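Long-range contacts in cysteine synthase (Fusobacterium nucleatum subsp. nucleatum strain ATCC 25586, PDB 5XEM), which is a pyridoxal 5'-phosphate enzyme that produces hydrogen sulfide and probably also makes L-cysteine from O-acetyl-L-serine and sulfide: residues I11-T17 against D47-L51; I69-T73 against L131-K135; F147-P153 against I232-Y236; P203-A207 against H220-G226. One frame throughout, in Å; residues are numbered along the deposited sequence.

Read from the N terminus, the four contacts show how a cofactor enzyme built on two sheets is tied together. Contact 1 closes a loop holding strands 19-21 and 31-36, returning the early chain to helix 46-60. Contact 2 then brings helix 123-136 back onto strand 68-72 of the four-stranded parallel sheet. Contact 3 joins the start of helix 151-167 to a late loop, and contact 4 lies nested in the stretch it closes, binding strand 200-206 to a ligand-holding turn. Contacts 1, 2 and 3 follow in series, and none cross. Ile-49 touches Asn-152, Ala-72 touches Phe-147 and Tyr-236 touches Pro-203, linking contact 3 to the others.

Contact 1: I11-T17 against D47-L51; sequences IDLIGNT and DRIAL
Ile-14 packs against Asp-47, Arg-48 and Leu-51, where the loop between strands 6-7 and 19-21 lies along helix 46-60 of a fold type II pyridoxal phosphate enzyme. The case illustrates how an irregular N-terminal segment can be fixed by one buried hydrophobic side chain and one well-bonded arginine. In the tight part, Ile-14 spreads its branches over the first turn of the helix. CG2 reaches the backbone, 3.8 Å from Arg-48 N, while CD1 lies 3.8 Å from Asp-47 O and also meets Leu-51 CD2 at 4.0 Å. The carboxylate of Asp-47 takes its hydrogen bond elsewhere, from Gly-42 N.

Toward the other end the contact is more open. Ile-11 and Leu-51 are only partly buried, and they meet mainly by methyl groups, Ile-11 CG2 lying 3.5 Å from Leu-51 CD1. Leu-51 presents this branch because its CG stands opposite the backbone N (chi1 -176°), turned to the loop. Asn-16, farther along the loop, is exposed as well.

Arg-48 closes the buried side. Its chain is extended from CG to NE and carries the guanidinium out to the loop, where salt bridges to Glu-37 and Glu-163 and a hydrogen bond to Thr-159 hold the group from several directions. Thr-17 is likewise bonded to Glu-37, so the two residues share a carboxylate. Gly-15 lies over one guanidinium face, its CA 3.6 Å from Arg-48 NH1, while Thr-17 OG1 sits at the edge in the plane of the group, 3.3 Å from Arg-48 NH2.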
# COMPACT_ATOMS: atom_id res chain seq x y z
N ILE A 11 -8.25 -9.05 -6.94
CA ILE A 11 -9.47 -9.29 -6.16
C ILE A 11 -9.25 -10.30 -5.05
O ILE A 11 -9.82 -10.18 -3.97
CB ILE A 11 -10.65 -9.76 -7.05
CG1 ILE A 11 -11.00 -8.64 -8.04
CG2 ILE A 11 -11.84 -10.22 -6.17
CD1 ILE A 11 -12.10 -8.97 -9.05
N ASP A 12 -8.39 -11.29 -5.30
CA ASP A 12 -8.14 -12.30 -4.29
C ASP A 12 -7.31 -11.80 -3.09
O ASP A 12 -7.24 -12.47 -2.06
CB ASP A 12 -7.47 -13.54 -4.91
CG ASP A 12 -8.31 -14.16 -6.00
OD1 ASP A 12 -9.48 -14.52 -5.74
OD2 ASP A 12 -7.83 -14.24 -7.14
N LEU A 13 -6.70 -10.63 -3.21
CA LEU A 13 -5.95 -10.05 -2.10
C LEU A 13 -6.81 -9.23 -1.11
O LEU A 13 -6.29 -8.75 -0.10
CB LEU A 13 -4.84 -9.16 -2.62
CG LEU A 13 -3.93 -9.79 -3.70
CD1 LEU A 13 -2.83 -8.81 -4.10
CD2 LEU A 13 -3.39 -11.12 -3.23
N ILE A 14 -8.09 -9.06 -1.41
CA ILE A 14 -9.01 -8.28 -0.59
C ILE A 14 -9.29 -9.08 0.68
O ILE A 14 -9.56 -10.29 0.62
CB ILE A 14 -10.31 -7.93 -1.34
CG1 ILE A 14 -9.99 -7.02 -2.54
CG2 ILE A 14 -11.33 -7.23 -0.42
CD1 ILE A 14 -11.16 -6.78 -3.51
N GLY A 15 -9.22 -8.40 1.81
CA GLY A 15 -9.51 -8.98 3.10
C GLY A 15 -8.33 -9.71 3.71
O GLY A 15 -7.21 -9.62 3.23
N ASN A 16 -8.60 -10.43 4.79
CA ASN A 16 -7.55 -11.08 5.56
C ASN A 16 -6.39 -10.15 5.91
O ASN A 16 -5.21 -10.43 5.70
CB ASN A 16 -7.09 -12.34 4.84
CG ASN A 16 -8.20 -13.36 4.80
OD1 ASN A 16 -8.66 -13.81 5.84
ND2 ASN A 16 -8.73 -13.62 3.63
N THR A 17 -6.77 -9.00 6.43
CA THR A 17 -5.81 -7.95 6.76
C THR A 17 -5.23 -8.20 8.14
O THR A 17 -5.88 -8.80 8.98
CB THR A 17 -6.47 -6.57 6.76
OG1 THR A 17 -7.62 -6.60 7.62
CG2 THR A 17 -6.93 -6.22 5.32
N ASP A 47 -12.37 -1.69 -0.48
CA ASP A 47 -12.22 -2.81 -1.39
C ASP A 47 -13.26 -3.91 -1.03
O ASP A 47 -13.83 -4.57 -1.92
CB ASP A 47 -10.84 -3.46 -1.22
CG ASP A 47 -9.70 -2.70 -1.86
OD1 ASP A 47 -9.91 -1.54 -2.29
OD2 ASP A 47 -8.58 -3.29 -1.90
N ARG A 48 -13.48 -4.14 0.27
CA ARG A 48 -14.41 -5.20 0.71
C ARG A 48 -15.84 -4.93 0.24
O ARG A 48 -16.54 -5.85 -0.23
CB ARG A 48 -14.45 -5.36 2.23
CG ARG A 48 -13.16 -5.82 2.87
CD ARG A 48 -13.27 -5.74 4.37
NE ARG A 48 -12.03 -6.02 5.07
CZ ARG A 48 -11.62 -7.21 5.52
NH1 ARG A 48 -12.32 -8.33 5.28
NH2 ARG A 48 -10.48 -7.29 6.17
N ILE A 49 -16.28 -3.67 0.37
CA ILE A 49 -17.65 -3.30 -0.03
C ILE A 49 -17.80 -3.16 -1.53
O ILE A 49 -18.86 -3.52 -2.09
CB ILE A 49 -18.24 -2.08 0.76
CG1 ILE A 49 -17.77 -0.70 0.27
CG2 ILE A 49 -18.04 -2.29 2.27
CD1 ILE A 49 -18.66 0.45 0.80
N ALA A 50 -16.76 -2.65 -2.20
CA ALA A 50 -16.75 -2.61 -3.65
C ALA A 50 -16.95 -4.01 -4.22
O ALA A 50 -17.76 -4.22 -5.12
CB ALA A 50 -15.44 -2.00 -4.15
N LEU A 51 -16.19 -4.97 -3.70
CA LEU A 51 -16.28 -6.34 -4.16
C LEU A 51 -17.66 -6.91 -3.90
O LEU A 51 -18.28 -7.47 -4.81
CB LEU A 51 -15.26 -7.22 -3.48
CG LEU A 51 -15.20 -8.67 -3.97
CD1 LEU A 51 -14.93 -8.73 -5.47
CD2 LEU A 51 -14.16 -9.45 -3.17

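Contact 2: I69-T73 against L131-K135; sequences IIEAT and LEELK. With 85F ((2R)-2-azanyl-3-[(2R)-2-azanyl-3-oxidanyl-3-oxidanylidene-propyl]sulfanyl-propanoic acid), chain C; ACT (acetate ion), chain F.
Ile-70 and Leu-131 make the central apolar pair of this helix-on-sheet contact, a small example of how an alpha/beta layer is sealed by a few branched side chains. Their side chains slide past each other in opposite directions, and Ile-70 CG2 comes within 3.4 Å of Leu-131 CD2, closer than usual for two carbons. The same methyl also meets Leu-134 CD1, at 3.8 Å. It can serve both leucines because it stands opposite the backbone N of Ile-70, while CD1 at the end of the other branch reaches toward the aliphatic part of Lys-135. The second branch of Leu-131 turns to the next residue on this face, with CD1 4.1 Å from Ala-72 CB.

No hydrogen bond joins the two segments. Buried Glu-71 accepts from Asn-145 N and Gln-146 N. On the helix, Lys-135 bends at chi3 (-66°) and bridges back to Glu-132, NZ to OE2 2.9 Å, meeting the carboxylate on its syn side but 29° out of plane. NZ also donates to OXT of an acetate, probably from the crystallisation liquor, at 2.6 Å. Just past the strand's C-terminal end, Thr-73 donates through OG1 to O of the lanthionine moiety at 2.7 Å, while the same hydroxyl accepts from Gly-75 N and Gly-78 N, three bonds that fix its rotation.

The axes of 69-72 and 131-135 run nearly antiparallel (169°), 9.4 Å apart at closest approach. Helix 123-136 is the connection of a beta-alpha-beta crossover between strands 114-118 and 141-142, and it covers strands 68-72 and 92-97 on the way.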
# COMPACT_ATOMS: atom_id res chain seq x y z
N ILE A 69 -21.01 1.46 -14.26
CA ILE A 69 -21.10 1.55 -12.82
C ILE A 69 -20.92 3.04 -12.49
O ILE A 69 -20.03 3.68 -13.02
CB ILE A 69 -20.03 0.71 -12.10
CG1 ILE A 69 -19.99 -0.72 -12.68
CG2 ILE A 69 -20.24 0.73 -10.60
CD1 ILE A 69 -21.32 -1.43 -12.74
N ILE A 70 -21.80 3.57 -11.65
CA ILE A 70 -21.78 5.00 -11.27
C ILE A 70 -21.89 5.12 -9.75
O ILE A 70 -22.80 4.55 -9.15
CB ILE A 70 -22.94 5.79 -11.92
CG1 ILE A 70 -23.05 5.53 -13.43
CG2 ILE A 70 -22.72 7.29 -11.67
CD1 ILE A 70 -24.33 6.04 -14.10
N GLU A 71 -20.95 5.82 -9.10
CA GLU A 71 -20.94 5.92 -7.65
C GLU A 71 -20.48 7.29 -7.19
O GLU A 71 -19.58 7.89 -7.80
CB GLU A 71 -20.04 4.82 -7.01
CG GLU A 71 -20.03 4.77 -5.48
CD GLU A 71 -21.34 4.28 -4.85
OE1 GLU A 71 -22.38 4.28 -5.54
OE2 GLU A 71 -21.31 3.85 -3.67
N ALA A 72 -21.12 7.78 -6.13
CA ALA A 72 -20.65 8.94 -5.37
C ALA A 72 -19.73 8.50 -4.23
O ALA A 72 -20.08 7.63 -3.41
CB ALA A 72 -21.83 9.73 -4.83
N THR A 73 -18.57 9.15 -4.13
CA THR A 73 -17.58 8.74 -3.15
C THR A 73 -16.72 9.91 -2.71
O THR A 73 -16.57 10.88 -3.45
CB THR A 73 -16.68 7.62 -3.74
OG1 THR A 73 -15.63 7.30 -2.82
CG2 THR A 73 -16.06 8.05 -5.03
N LEU A 131 -25.40 12.36 -9.63
CA LEU A 131 -25.65 11.04 -10.22
C LEU A 131 -26.91 11.03 -11.07
O LEU A 131 -26.97 10.33 -12.10
CB LEU A 131 -25.76 9.93 -9.16
CG LEU A 131 -24.55 9.67 -8.27
CD1 LEU A 131 -24.83 8.50 -7.35
CD2 LEU A 131 -23.30 9.40 -9.09
N GLU A 132 -27.91 11.84 -10.69
CA GLU A 132 -29.18 11.90 -11.41
C GLU A 132 -28.99 12.27 -12.86
O GLU A 132 -29.59 11.66 -13.75
CB GLU A 132 -30.19 12.86 -10.74
CG GLU A 132 -30.60 12.42 -9.34
CD GLU A 132 -31.09 10.98 -9.33
OE1 GLU A 132 -31.84 10.62 -10.26
OE2 GLU A 132 -30.67 10.20 -8.44
N GLU A 133 -28.14 13.26 -13.09
CA GLU A 133 -27.72 13.68 -14.41
C GLU A 133 -26.94 12.59 -15.17
O GLU A 133 -27.20 12.33 -16.34
CB GLU A 133 -26.87 14.94 -14.20
CG GLU A 133 -26.30 15.67 -15.39
CD GLU A 133 -25.57 16.94 -14.93
OE1 GLU A 133 -26.07 17.64 -14.02
OE2 GLU A 133 -24.46 17.21 -15.44
N LEU A 134 -26.00 11.92 -14.52
CA LEU A 134 -25.26 10.86 -15.21
C LEU A 134 -26.19 9.69 -15.62
O LEU A 134 -25.99 9.07 -16.67
CB LEU A 134 -24.13 10.36 -14.33
CG LEU A 134 -23.13 11.42 -13.86
CD1 LEU A 134 -22.00 10.77 -13.08
CD2 LEU A 134 -22.60 12.23 -15.05
N LYS A 135 -27.21 9.41 -14.81
CA LYS A 135 -28.12 8.29 -15.11
C LYS A 135 -28.95 8.50 -16.38
O LYS A 135 -29.23 7.55 -17.12
CB LYS A 135 -29.02 7.99 -13.89
CG LYS A 135 -28.23 7.36 -12.77
CD LYS A 135 -29.09 6.86 -11.60
CE LYS A 135 -29.78 7.96 -10.84
NZ LYS A 135 -30.42 7.54 -9.56
N 85F C . -15.36 6.84 2.95
CA 85F C . -16.47 6.83 1.97
CB 85F C . -17.37 8.07 2.15
SG 85F C . -18.34 8.05 3.63
CD 85F C . -19.39 9.52 3.58
CE 85F C . -18.63 10.86 3.55
NZ2 85F C . -17.60 10.93 4.60
CZ1 85F C . -19.66 12.00 3.78
OH1 85F C . -19.18 13.15 3.97
OH2 85F C . -20.90 11.74 3.78
C 85F C . -15.94 6.78 0.55
OXT 85F C . -14.81 6.30 0.39
O 85F C . -16.71 7.17 -0.36
C ACT F . -29.02 6.13 -6.58
O ACT F . -29.07 5.17 -5.80
OXT ACT F . -29.29 5.98 -7.78
CH3 ACT F . -28.64 7.47 -6.03

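Contact 3: F147-P153 against I232-Y236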
# COMPACT_ATOMS: atom_id res chain seq x y z
N PHE A 147 -24.25 4.25 0.55
CA PHE A 147 -25.05 4.84 1.62
C PHE A 147 -26.29 4.03 2.01
O PHE A 147 -26.74 4.11 3.14
CB PHE A 147 -25.44 6.27 1.23
CG PHE A 147 -24.26 7.11 0.92
CD1 PHE A 147 -23.52 7.64 1.96
CD2 PHE A 147 -23.84 7.31 -0.39
CE1 PHE A 147 -22.38 8.39 1.69
CE2 PHE A 147 -22.68 8.04 -0.66
CZ PHE A 147 -21.97 8.58 0.39
N THR A 148 -26.81 3.25 1.05
CA THR A 148 -28.07 2.52 1.24
C THR A 148 -27.95 1.00 1.03
O THR A 148 -28.82 0.24 1.44
CB THR A 148 -29.11 3.06 0.25
OG1 THR A 148 -28.72 2.73 -1.09
CG2 THR A 148 -29.19 4.58 0.38
N ASN A 149 -26.85 0.55 0.41
CA ASN A 149 -26.70 -0.85 0.02
C ASN A 149 -26.32 -1.70 1.20
O ASN A 149 -25.23 -1.54 1.77
CB ASN A 149 -25.66 -0.95 -1.10
CG ASN A 149 -25.66 -2.29 -1.83
OD1 ASN A 149 -25.91 -3.33 -1.24
ND2 ASN A 149 -25.34 -2.25 -3.12
N VAL A 150 -27.19 -2.63 1.60
CA VAL A 150 -26.86 -3.48 2.76
C VAL A 150 -25.62 -4.33 2.56
O VAL A 150 -25.04 -4.78 3.54
CB VAL A 150 -28.00 -4.40 3.23
CG1 VAL A 150 -29.20 -3.54 3.61
CG2 VAL A 150 -28.34 -5.43 2.18
N ASN A 151 -25.20 -4.53 1.32
CA ASN A 151 -23.96 -5.26 1.07
C ASN A 151 -22.70 -4.53 1.55
O ASN A 151 -21.61 -5.15 1.60
CB ASN A 151 -23.84 -5.64 -0.40
CG ASN A 151 -24.85 -6.69 -0.80
OD1 ASN A 151 -25.03 -7.67 -0.07
ND2 ASN A 151 -25.56 -6.48 -1.91
N ASN A 152 -22.82 -3.24 1.86
CA ASN A 152 -21.75 -2.52 2.59
C ASN A 152 -21.57 -3.11 4.01
O ASN A 152 -20.59 -3.83 4.27
CB ASN A 152 -22.04 -0.99 2.49
CG ASN A 152 -21.21 -0.14 3.40
OD1 ASN A 152 -20.40 -0.63 4.21
ND2 ASN A 152 -21.43 1.17 3.29
N PRO A 153 -22.54 -2.90 4.92
CA PRO A 153 -22.34 -3.51 6.24
C PRO A 153 -22.23 -5.04 6.22
O PRO A 153 -21.48 -5.63 7.02
CB PRO A 153 -23.56 -3.05 7.06
CG PRO A 153 -24.53 -2.54 6.08
CD PRO A 153 -23.75 -2.07 4.86
N ILE A 232 -28.61 10.96 8.27
CA ILE A 232 -27.87 9.76 8.65
C ILE A 232 -28.08 8.65 7.62
O ILE A 232 -29.20 8.33 7.27
CB ILE A 232 -28.29 9.29 10.06
CG1 ILE A 232 -28.00 10.38 11.09
CG2 ILE A 232 -27.56 8.01 10.45
CD1 ILE A 232 -28.60 10.12 12.45
N PRO A 233 -26.99 8.06 7.09
CA PRO A 233 -27.17 7.02 6.06
C PRO A 233 -27.94 5.80 6.55
O PRO A 233 -27.86 5.46 7.70
CB PRO A 233 -25.73 6.63 5.68
CG PRO A 233 -24.89 7.78 6.17
CD PRO A 233 -25.57 8.27 7.41
N ALA A 234 -28.70 5.16 5.65
CA ALA A 234 -29.52 4.00 5.99
C ALA A 234 -28.70 2.84 6.54
O ALA A 234 -29.19 2.05 7.35
CB ALA A 234 -30.28 3.54 4.74
N VAL A 235 -27.44 2.72 6.10
CA VAL A 235 -26.60 1.61 6.56
C VAL A 235 -25.97 1.79 7.94
O VAL A 235 -25.36 0.86 8.44
CB VAL A 235 -25.49 1.26 5.54
CG1 VAL A 235 -26.13 0.75 4.25
CG2 VAL A 235 -24.58 2.46 5.27
N TYR A 236 -26.11 2.96 8.56
CA TYR A 236 -25.68 3.16 9.93
C TYR A 236 -26.74 2.64 10.87
O TYR A 236 -27.92 3.02 10.76
CB TYR A 236 -25.43 4.65 10.21
CG TYR A 236 -25.08 4.91 11.64
CD1 TYR A 236 -23.86 4.51 12.16
CD2 TYR A 236 -26.00 5.53 12.52
CE1 TYR A 236 -23.54 4.74 13.47
CE2 TYR A 236 -25.68 5.75 13.84
CZ TYR A 236 -24.45 5.34 14.33
OH TYR A 236 -24.11 5.55 15.65
O HOH W 1 -28.88 6.62 3.14
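This is a loop-to-loop contact in which Val-235 wedges into the bend made by Phe-147 to Pro-153, where the chain enters helix 151-167. It exemplifies how a turn, here the type I beta turn from Pro-233 to Tyr-236, can be seated against a helix start mainly by one branched side chain. Val-235 CG1 lies 3.5 Å from Asn-149 O and 3.7 Å from Pro-153 CD, the valine and proline side chains crossing at about a right angle. CG2, between the backbone N and the carbonyl carbon, lies 3.5 Å from Phe-147 O and meets Asn-152 ND2 at 3.9 Å.

The polar link is slight. Phe-147 O accepts a weak bond from Val-235 N at 3.3 Å, and a water donates to the same oxygen while accepting from Ala-234 N at 2.9 Å. Phe-147 also places its ring edge near Pro-233 CG, and the ring contributes to the lanthionine pocket.

The bend itself is braced from within: Asn-149 OD1 accepts from Asn-151 N, a capping bond of 2.9 Å that leads into the helix, while its ND2 donates to Pro-144 O. Asn-152 ND2 is held by Gln-146 O and Thr-181 OG1, the latter residue binding the cofactor. Beyond the contact, Asn-149, Asn-151 and Asn-152 also touch helix 46-60, whereas Tyr-236 carries the turn onward to helices 183-195 and 211-214.

Contact 4: P203-A207 against H220-G226; sequences PVEPA and HKIQGMG. With 85F ((2R)-2-azanyl-3-[(2R)-2-azanyl-3-oxidanyl-3-oxidanylidene-propyl]sulfanyl-propanoic acid), chain C; PLP (pyridoxal-5'-phosphate), chain D.
Pro-206 lies with its ring against His-220, Ile-222, Met-225 and Gly-226, and going round it from CB shows how one proline can seat a ligand-binding loop on the end of a strand. CB rests 3.7 Å from His-220 CG, with Ile-222 CD1 further along at 4.1 Å. CG, the outermost atom, sits squarely over the imidazole, 3.6 Å from its centroid and 7° off the normal, a CH-pi contact. CD then reaches the backbone at 3.7 Å from Gly-226 N.

Within the loop, Ile-222 N donates to His-220 ND1 at 3.0 Å from somewhat out of the ring plane, which limits the rotation of the imidazole under the proline. Met-225 extends the contact to Val-204. Its chain bends at chi3 (58°), bringing CE to 3.4 Å from Val-204 O and near Val-204 CG1 and Pro-206 CD, while CG lies 3.9 Å from PLP C6.

The type II turn from Ile-222 to Met-225, followed by Gly-226, brings the carbonyls of Gly-224, Met-225 and Gly-226 to the active site. The lanthionine amine NZ2 donates to Gly-224 O at 2.8 Å and also to Gly-226 O, with a weak bond to Met-225 O; three acceptors, one of them weakly bonded, thus converge on one amine and would probably favour its protonated form.

Strand 200-206 lies in the larger mixed sheet, between strands 174-178 and 245-247, with Glu-205 bonded to helix 211-214. Helix 269-284 touches Val-204, Ile-222 and Met-225, and helix 249-263 packs on His-220 and Ile-222.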
# COMPACT_ATOMS: atom_id res chain seq x y z
N PRO A 203 -18.79 3.98 17.43
CA PRO A 203 -18.47 4.78 16.26
C PRO A 203 -17.76 6.06 16.66
O PRO A 203 -17.95 6.56 17.80
CB PRO A 203 -19.86 5.07 15.68
CG PRO A 203 -20.72 5.24 16.89
CD PRO A 203 -20.15 4.29 17.92
N VAL A 204 -16.94 6.60 15.74
CA VAL A 204 -16.30 7.88 15.93
C VAL A 204 -16.77 8.80 14.81
O VAL A 204 -16.92 8.37 13.66
CB VAL A 204 -14.75 7.79 15.89
CG1 VAL A 204 -14.15 9.14 16.28
CG2 VAL A 204 -14.22 6.64 16.76
N GLU A 205 -17.04 10.05 15.15
CA GLU A 205 -17.37 11.07 14.14
C GLU A 205 -16.49 12.29 14.35
O GLU A 205 -15.83 12.42 15.39
CB GLU A 205 -18.87 11.41 14.22
CG GLU A 205 -19.30 12.20 15.44
CD GLU A 205 -20.80 12.49 15.47
OE1 GLU A 205 -21.49 12.19 14.47
OE2 GLU A 205 -21.27 13.04 16.50
N PRO A 206 -16.41 13.18 13.35
CA PRO A 206 -15.59 14.37 13.54
C PRO A 206 -16.19 15.28 14.61
O PRO A 206 -17.40 15.57 14.56
CB PRO A 206 -15.63 15.05 12.17
CG PRO A 206 -16.03 14.00 11.22
CD PRO A 206 -16.93 13.09 11.98
N ALA A 207 -15.36 15.77 15.51
CA ALA A 207 -15.85 16.72 16.53
C ALA A 207 -16.45 17.96 15.90
O ALA A 207 -17.39 18.50 16.47
CB ALA A 207 -14.75 17.10 17.52
N HIS A 220 -14.95 19.75 8.38
CA HIS A 220 -13.91 19.00 9.09
C HIS A 220 -12.90 18.51 8.08
O HIS A 220 -13.15 18.53 6.87
CB HIS A 220 -14.51 17.81 9.86
CG HIS A 220 -14.98 16.70 8.97
ND1 HIS A 220 -14.17 15.67 8.61
CD2 HIS A 220 -16.20 16.49 8.33
CE1 HIS A 220 -14.85 14.86 7.75
NE2 HIS A 220 -16.08 15.35 7.59
N LYS A 221 -11.74 18.12 8.58
CA LYS A 221 -10.59 17.71 7.74
C LYS A 221 -10.31 16.20 7.84
O LYS A 221 -9.27 15.73 7.34
CB LYS A 221 -9.35 18.50 8.15
CG LYS A 221 -9.51 20.00 8.03
CD LYS A 221 -8.26 20.77 8.45
CE LYS A 221 -8.52 22.27 8.40
NZ LYS A 221 -7.37 23.03 8.94
N ILE A 222 -11.19 15.45 8.49
CA ILE A 222 -10.94 14.01 8.70
C ILE A 222 -11.52 13.29 7.48
O ILE A 222 -12.63 12.74 7.51
CB ILE A 222 -11.50 13.46 10.02
CG1 ILE A 222 -11.07 14.36 11.20
CG2 ILE A 222 -11.10 12.00 10.22
CD1 ILE A 222 -11.69 13.98 12.54
N GLN A 223 -10.74 13.31 6.40
CA GLN A 223 -11.21 12.82 5.10
C GLN A 223 -11.77 11.41 5.16
O GLN A 223 -11.13 10.51 5.72
CB GLN A 223 -10.09 12.90 4.06
CG GLN A 223 -9.58 14.30 3.81
CD GLN A 223 -8.56 14.37 2.67
OE1 GLN A 223 -8.72 13.71 1.63
NE2 GLN A 223 -7.52 15.20 2.86
N GLY A 224 -12.96 11.20 4.56
CA GLY A 224 -13.61 9.89 4.59
C GLY A 224 -14.64 9.79 5.71
O GLY A 224 -15.70 9.13 5.57
N MET A 225 -14.38 10.45 6.82
CA MET A 225 -15.37 10.42 7.92
C MET A 225 -16.37 11.58 7.75
O MET A 225 -16.22 12.42 6.86
CB MET A 225 -14.66 10.46 9.27
CG MET A 225 -14.21 9.09 9.75
SD MET A 225 -13.14 9.11 11.19
CE MET A 225 -14.23 9.98 12.36
N GLY A 226 -17.38 11.60 8.60
CA GLY A 226 -18.40 12.62 8.57
C GLY A 226 -19.56 12.20 7.68
O GLY A 226 -19.40 11.35 6.81
N 85F C . -15.36 6.84 2.95
CA 85F C . -16.47 6.83 1.97
CB 85F C . -17.37 8.07 2.15
SG 85F C . -18.34 8.05 3.63
CD 85F C . -19.39 9.52 3.58
CE 85F C . -18.63 10.86 3.55
NZ2 85F C . -17.60 10.93 4.60
CZ1 85F C . -19.66 12.00 3.78
OH1 85F C . -19.18 13.15 3.97
OH2 85F C . -20.90 11.74 3.78
C 85F C . -15.94 6.78 0.55
OXT 85F C . -14.81 6.30 0.39
O 85F C . -16.71 7.17 -0.36
N1 PLP D . -12.09 6.53 6.75
C2 PLP D . -11.88 6.68 5.43
C2A PLP D . -10.48 7.00 4.92
C3 PLP D . -12.93 6.51 4.51
O3 PLP D . -12.69 6.65 3.18
C4 PLP D . -14.21 6.21 4.96
C4A PLP D . -15.38 6.03 4.00
C5 PLP D . -14.40 6.06 6.34
C6 PLP D . -13.31 6.22 7.20
C5A PLP D . -15.74 5.72 6.96
O4P PLP D . -16.09 4.32 6.66
P PLP D . -17.62 3.81 6.53
O1P PLP D . -17.64 2.39 6.48
O2P PLP D . -18.11 4.48 5.33
O3P PLP D . -18.30 4.42 7.71